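Local coordinates for carbonic anhydrase (Coccomyxa sp. PA, PDB 3UCJ), which probably catalyses the reversible hydration of carbon dioxide to hydrogencarbonate, as a zinc-dependent carbonic anhydrase of the beta class, at residues 65-69 with 81-85; 86-91 with 168-174. Residue numbers count along the deposited sequence, not the author numbering.

Contact 1: residues 65-69 with 81-85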
loop_
_atom_site.group_PDB
_atom_site.type_symbol
_atom_site.label_atom_id
_atom_site.label_comp_id
_atom_site.label_asym_id
_atom_site.label_seq_id
_atom_site.Cartn_x
_atom_site.Cartn_y
_atom_site.Cartn_z
ATOM N N VAL A 65 21.168 7.450 -14.424
ATOM C CA VAL A 65 20.532 6.413 -13.652
ATOM C C VAL A 65 19.354 6.929 -12.828
ATOM O O VAL A 65 19.510 7.775 -11.998
ATOM C CB VAL A 65 21.562 5.630 -12.812
ATOM C CG1 VAL A 65 22.229 6.519 -11.862
ATOM C CG2 VAL A 65 20.922 4.490 -12.084
ATOM N N PHE A 66 18.193 6.387 -13.137
ATOM C CA PHE A 66 16.946 6.627 -12.452
ATOM C C PHE A 66 16.968 5.739 -11.209
ATOM O O PHE A 66 17.362 4.624 -11.292
ATOM C CB PHE A 66 15.823 6.206 -13.366
ATOM C CG PHE A 66 14.489 6.806 -13.060
ATOM C CD1 PHE A 66 14.041 7.907 -13.735
ATOM C CD2 PHE A 66 13.652 6.216 -12.173
ATOM C CE1 PHE A 66 12.824 8.409 -13.515
ATOM C CE2 PHE A 66 12.435 6.726 -11.939
ATOM C CZ PHE A 66 12.007 7.823 -12.609
ATOM N N VAL A 67 16.517 6.252 -10.076
ATOM C CA VAL A 67 16.714 5.582 -8.808
ATOM C C VAL A 67 15.484 5.394 -7.907
ATOM O O VAL A 67 14.788 6.310 -7.645
ATOM C CB VAL A 67 17.785 6.303 -8.007
ATOM C CG1 VAL A 67 17.890 5.733 -6.650
ATOM C CG2 VAL A 67 19.110 6.244 -8.722
ATOM N N GLN A 68 15.264 4.165 -7.479
ATOM C CA GLN A 68 14.401 3.835 -6.367
ATOM C C GLN A 68 15.262 3.361 -5.197
ATOM O O GLN A 68 16.071 2.510 -5.372
ATOM C CB GLN A 68 13.407 2.758 -6.757
ATOM C CG GLN A 68 12.930 1.863 -5.651
ATOM C CD GLN A 68 11.803 2.429 -4.816
ATOM O OE1 GLN A 68 11.386 1.822 -3.881
ATOM N NE2 GLN A 68 11.311 3.557 -5.184
ATOM N N ARG A 69 15.062 3.918 -4.013
ATOM C CA ARG A 69 15.853 3.412 -2.880
ATOM C C ARG A 69 14.866 3.309 -1.718
ATOM O O ARG A 69 14.086 4.210 -1.500
ATOM C CB ARG A 69 16.961 4.425 -2.505
ATOM C CG ARG A 69 18.200 4.221 -3.448
ATOM C CD ARG A 69 19.194 5.335 -3.113
ATOM N NE ARG A 69 19.818 5.184 -1.766
ATOM C CZ ARG A 69 20.809 5.939 -1.327
ATOM N NH1 ARG A 69 21.319 6.956 -2.068
ATOM N NH2 ARG A 69 21.250 5.736 -0.126
ATOM N N ASN A 81 4.946 2.494 -4.937
ATOM C CA ASN A 81 6.099 3.337 -4.980
ATOM C C ASN A 81 7.201 2.712 -5.883
ATOM O O ASN A 81 7.654 3.296 -6.910
ATOM C CB ASN A 81 6.633 3.488 -3.478
ATOM C CG ASN A 81 7.786 4.426 -3.329
ATOM O OD1 ASN A 81 8.757 4.413 -4.109
ATOM N ND2 ASN A 81 7.811 5.156 -2.145
ATOM N N CYS A 82 7.707 1.537 -5.491
ATOM C CA CYS A 82 8.688 0.887 -6.390
ATOM C C CYS A 82 8.087 0.554 -7.791
ATOM O O CYS A 82 8.781 0.772 -8.865
ATOM C CB CYS A 82 9.108 -0.460 -5.770
ATOM S SG CYS A 82 10.492 -1.254 -6.700
ATOM N N MET A 83 6.850 0.105 -7.823
ATOM C CA MET A 83 6.241 -0.285 -9.149
ATOM C C MET A 83 6.105 0.917 -10.109
ATOM O O MET A 83 6.307 0.730 -11.362
ATOM C CB MET A 83 4.919 -0.983 -8.964
ATOM C CG MET A 83 5.088 -2.416 -8.354
ATOM S SD MET A 83 5.857 -3.496 -9.621
ATOM C CE MET A 83 7.410 -3.875 -8.839
ATOM N N SER A 84 5.857 2.134 -9.605
ATOM C CA SER A 84 5.804 3.372 -10.446
ATOM C C SER A 84 7.164 3.730 -11.052
ATOM O O SER A 84 7.278 4.090 -12.217
ATOM C CB SER A 84 5.295 4.570 -9.595
ATOM O OG SER A 84 3.940 4.311 -9.562
ATOM N N CYS A 85 8.237 3.545 -10.302
ATOM C CA CYS A 85 9.572 3.756 -10.815
ATOM C C CYS A 85 9.864 2.723 -11.897
ATOM O O CYS A 85 10.470 3.096 -12.972
ATOM C CB CYS A 85 10.630 3.513 -9.728
ATOM S SG CYS A 85 10.687 4.855 -8.484
#
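Helix 81-85 runs back along strand 65-69 almost antiparallel to it, at 170°, with the two axes 8.8 Å apart. Strand alternation sorts the side chains: Phe-66 and Gln-68 point toward the helix, whereas Val-67 and Arg-69 point away, the latter binding the backbone oxygen of Cys-47 through NE. Gln-68 provides the polar centre of the interface. Its CA-to-CB bond points toward the helix; chi1 of 151° extends the chain and chi2 of 83° turns the amide so that Gln-68 NE2 donates to Asn-81 OD1 over 2.9 Å, close to linear at 162°. In the same pose Gln-68 NE2 lies 3.6 Å from Cys-85 SG, and Gln-68 OE1 rests 3.7 Å from Cys-82 CB. The CB of Asn-81 leaves the helix sideways, but its t rotamer carries the amide within reach of Gln-68. The two cysteines adopt different rotamers, t and m, and Cys-82 SG stands 6.4 Å from Cys-85 SG, too far for a disulfide. Two residues earlier on the strand, Phe-66 CE2 packs on Cys-85 CB at 4.3 Å, and its ring also touches a bound acetazolamide. The amide pairing extends across the subunit interface: Asn-81 ND2 bonds to Gln-68 OE1 of the second subunit, and Gln-68 OE1 receives the reciprocal bond from that subunit's Asn-81. Strand 65-70 followed by helix 80-92 forms the first half of a beta-alpha-beta crossover, which passes over strand 42-47 to reach parallel strand 97-103 in the beta-class carbonic anhydrase fold.

Contact 2: residues 86-91 with 168-174. With AZM (5-acetamido-1,3,4-thiadiazole-2-sulfonamide), chain I.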
loop_
_atom_site.group_PDB
_atom_site.type_symbol
_atom_site.label_atom_id
_atom_site.label_comp_id
_atom_site.label_asym_id
_atom_site.label_seq_id
_atom_site.Cartn_x
_atom_site.Cartn_y
_atom_site.Cartn_z
ATOM N N LEU A 86 9.483 1.479 -11.653
ATOM C CA LEU A 86 9.639 0.422 -12.671
ATOM C C LEU A 86 8.809 0.760 -13.927
ATOM O O LEU A 86 9.324 0.671 -15.081
ATOM C CB LEU A 86 9.209 -0.943 -12.115
ATOM C CG LEU A 86 9.588 -2.276 -12.732
ATOM C CD1 LEU A 86 11.141 -2.372 -13.076
ATOM C CD2 LEU A 86 9.115 -3.376 -11.755
ATOM N N GLU A 87 7.546 1.064 -13.752
ATOM C CA GLU A 87 6.642 1.270 -14.919
ATOM C C GLU A 87 7.095 2.515 -15.729
ATOM O O GLU A 87 7.259 2.426 -16.986
ATOM C CB GLU A 87 5.211 1.538 -14.467
ATOM C CG GLU A 87 4.264 1.693 -15.645
ATOM C CD GLU A 87 2.816 1.931 -15.185
ATOM O OE1 GLU A 87 2.538 3.093 -14.911
ATOM O OE2 GLU A 87 1.956 1.029 -15.204
ATOM N N TYR A 88 7.378 3.628 -15.069
ATOM C CA TYR A 88 7.790 4.841 -15.787
ATOM C C TYR A 88 9.097 4.638 -16.620
ATOM O O TYR A 88 9.161 5.040 -17.811
ATOM C CB TYR A 88 7.882 6.079 -14.875
ATOM C CG TYR A 88 8.248 7.292 -15.722
ATOM C CD1 TYR A 88 7.324 7.777 -16.649
ATOM C CD2 TYR A 88 9.491 7.871 -15.622
ATOM C CE1 TYR A 88 7.642 8.885 -17.499
ATOM C CE2 TYR A 88 9.825 9.001 -16.419
ATOM C CZ TYR A 88 8.852 9.460 -17.400
ATOM O OH TYR A 88 9.223 10.553 -18.190
ATOM N N THR A 89 10.094 3.996 -16.001
ATOM C CA THR A 89 11.374 3.790 -16.625
ATOM C C THR A 89 11.270 2.789 -17.772
ATOM O O THR A 89 11.879 3.057 -18.826
ATOM C CB THR A 89 12.528 3.312 -15.687
ATOM O OG1 THR A 89 12.084 2.126 -15.035
ATOM C CG2 THR A 89 12.850 4.467 -14.676
ATOM N N VAL A 90 10.528 1.697 -17.590
ATOM C CA VAL A 90 10.514 0.645 -18.604
ATOM C C VAL A 90 9.617 1.113 -19.780
ATOM O O VAL A 90 9.977 0.945 -20.977
ATOM C CB VAL A 90 10.021 -0.707 -18.044
ATOM C CG1 VAL A 90 9.744 -1.706 -19.133
ATOM C CG2 VAL A 90 11.053 -1.336 -17.010
ATOM N N ASP A 91 8.455 1.647 -19.451
ATOM C CA ASP A 91 7.450 1.910 -20.483
ATOM C C ASP A 91 7.651 3.249 -21.186
ATOM O O ASP A 91 7.345 3.381 -22.433
ATOM C CB ASP A 91 6.056 1.855 -19.920
ATOM C CG ASP A 91 5.633 0.463 -19.501
ATOM O OD1 ASP A 91 6.357 -0.534 -19.704
ATOM O OD2 ASP A 91 4.485 0.331 -19.039
ATOM N N SER A 168 7.799 -9.300 -12.546
ATOM C CA SER A 168 6.895 -8.192 -12.439
ATOM C C SER A 168 6.061 -8.052 -13.687
ATOM O O SER A 168 6.562 -8.354 -14.792
ATOM C CB SER A 168 7.574 -6.889 -12.184
ATOM O OG SER A 168 8.466 -6.406 -13.253
ATOM N N PRO A 169 4.821 -7.569 -13.532
ATOM C CA PRO A 169 3.997 -7.433 -14.753
ATOM C C PRO A 169 4.646 -6.501 -15.740
ATOM O O PRO A 169 4.494 -6.725 -16.960
ATOM C CB PRO A 169 2.652 -6.869 -14.228
ATOM C CG PRO A 169 2.569 -7.410 -12.786
ATOM C CD PRO A 169 4.032 -7.335 -12.308
ATOM N N ILE A 170 5.355 -5.499 -15.282
ATOM C CA ILE A 170 5.967 -4.478 -16.103
ATOM C C ILE A 170 7.060 -5.157 -16.950
ATOM O O ILE A 170 7.091 -4.960 -18.158
ATOM C CB ILE A 170 6.662 -3.365 -15.249
ATOM C CG1 ILE A 170 5.647 -2.562 -14.328
ATOM C CG2 ILE A 170 7.526 -2.446 -16.160
ATOM C CD1 ILE A 170 4.351 -2.264 -14.926
ATOM N N VAL A 171 7.984 -5.878 -16.293
ATOM C CA VAL A 171 9.109 -6.517 -17.046
ATOM C C VAL A 171 8.612 -7.615 -17.981
ATOM O O VAL A 171 9.158 -7.769 -19.131
ATOM C CB VAL A 171 10.196 -7.016 -16.079
ATOM C CG1 VAL A 171 11.203 -7.900 -16.810
ATOM C CG2 VAL A 171 10.881 -5.875 -15.468
ATOM N N GLN A 172 7.610 -8.361 -17.507
ATOM C CA GLN A 172 7.059 -9.477 -18.227
ATOM C C GLN A 172 6.353 -8.922 -19.488
ATOM O O GLN A 172 6.527 -9.485 -20.591
ATOM C CB GLN A 172 6.089 -10.292 -17.431
ATOM C CG GLN A 172 6.790 -11.320 -16.489
ATOM C CD GLN A 172 7.520 -12.402 -17.320
ATOM O OE1 GLN A 172 6.938 -12.951 -18.291
ATOM N NE2 GLN A 172 8.769 -12.693 -16.963
ATOM N N ALA A 173 5.619 -7.816 -19.341
ATOM C CA ALA A 173 4.954 -7.216 -20.494
ATOM C C ALA A 173 6.004 -6.702 -21.510
ATOM O O ALA A 173 5.773 -6.876 -22.721
ATOM C CB ALA A 173 3.931 -6.119 -20.049
ATOM N N ALA A 174 7.125 -6.142 -21.058
ATOM C CA ALA A 174 8.132 -5.549 -21.880
ATOM C C ALA A 174 8.839 -6.657 -22.674
ATOM O O ALA A 174 9.024 -6.544 -23.926
ATOM C CB ALA A 174 9.128 -4.822 -21.089
HETATM C C1 AZM I . 9.009 11.718 -14.005
HETATM C C2 AZM I . 7.030 11.221 -15.310
HETATM C C3 AZM I . 4.847 10.331 -15.139
HETATM C C4 AZM I . 3.594 9.820 -15.791
HETATM N N1 AZM I . 10.719 13.418 -12.794
HETATM N N2 AZM I . 7.866 11.991 -15.976
HETATM N N3 AZM I . 9.119 12.281 -15.239
HETATM N N4 AZM I . 5.800 10.942 -15.858
HETATM O O1 AZM I . 11.427 11.163 -13.521
HETATM O O2 AZM I . 9.596 11.297 -11.777
HETATM O O3 AZM I . 4.963 10.194 -13.918
HETATM S S1 AZM I . 10.346 11.901 -12.934
HETATM S S2 AZM I . 7.561 10.834 -13.747
HETATM O O HOH W 1 5.499 -3.008 -19.487
#
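Leu-86 opens the interface: its CD2 lies 3.4 Å from Ser-168 OG, its CD1 4.2 Å from Val-171 CG2, and its CG 4.0 Å from Ile-170 CG2. Ser-168 N-caps the facing helix, its OG accepting from Val-171 N at 3.1 Å and also hydrogen-bonding to Val-165 O. Glu-87 CB touches Ile-170 CD1 at 3.9 Å, and its carboxylate bonds to Thr-123 and Val-122 of the second subunit. Tyr-88 points away from helix 169-174, one ring face against the thiadiazole of acetazolamide and Tyr-88 OH 3.0 Å from AZM N2. Val-90 returns to the interface, its CB 3.6 Å from Ile-170 CG2 and its CG1 3.7 Å from Ala-174 CB. At Asp-91 a single water bridges the helices, its O donating to Asp-91 OD1 (2.6 Å) and to Ile-170 O (2.8 Å); the same OD1 forms a salt bridge with Arg-177. Ile-170 is thus a knob in the hole formed by Leu-86, Glu-87, Val-90 and Asp-91. Such close packing of nearly parallel helices, crossing at -16° with axes 9.7 Å apart, is characteristic of neighbouring helices leading into parallel strands of an alpha/beta fold, here 97-103 and 182-189.

In the fold
From the N terminus, helix 10-26, strand 42-47 and helix 54-57 come before strand 65-70, an outermost strand of the sheet within this subunit; contact 1 then closes the 11-residue connection to helix 80-92. The same helix starts contact 2, which closes a far longer excursion of 76 residues, including strand 97-103 and the long helix 146-167, before helix 169-176 returns alongside. The two contacts therefore follow in series, neither nesting nor crossing, with centres about 11 Å apart. Phe-66 joins them, its CD2 lying 3.2 Å from Thr-89 CG2. Helix 80-92 thus links the sheet edge to helix 169-176, and both contacts also meet the second subunit.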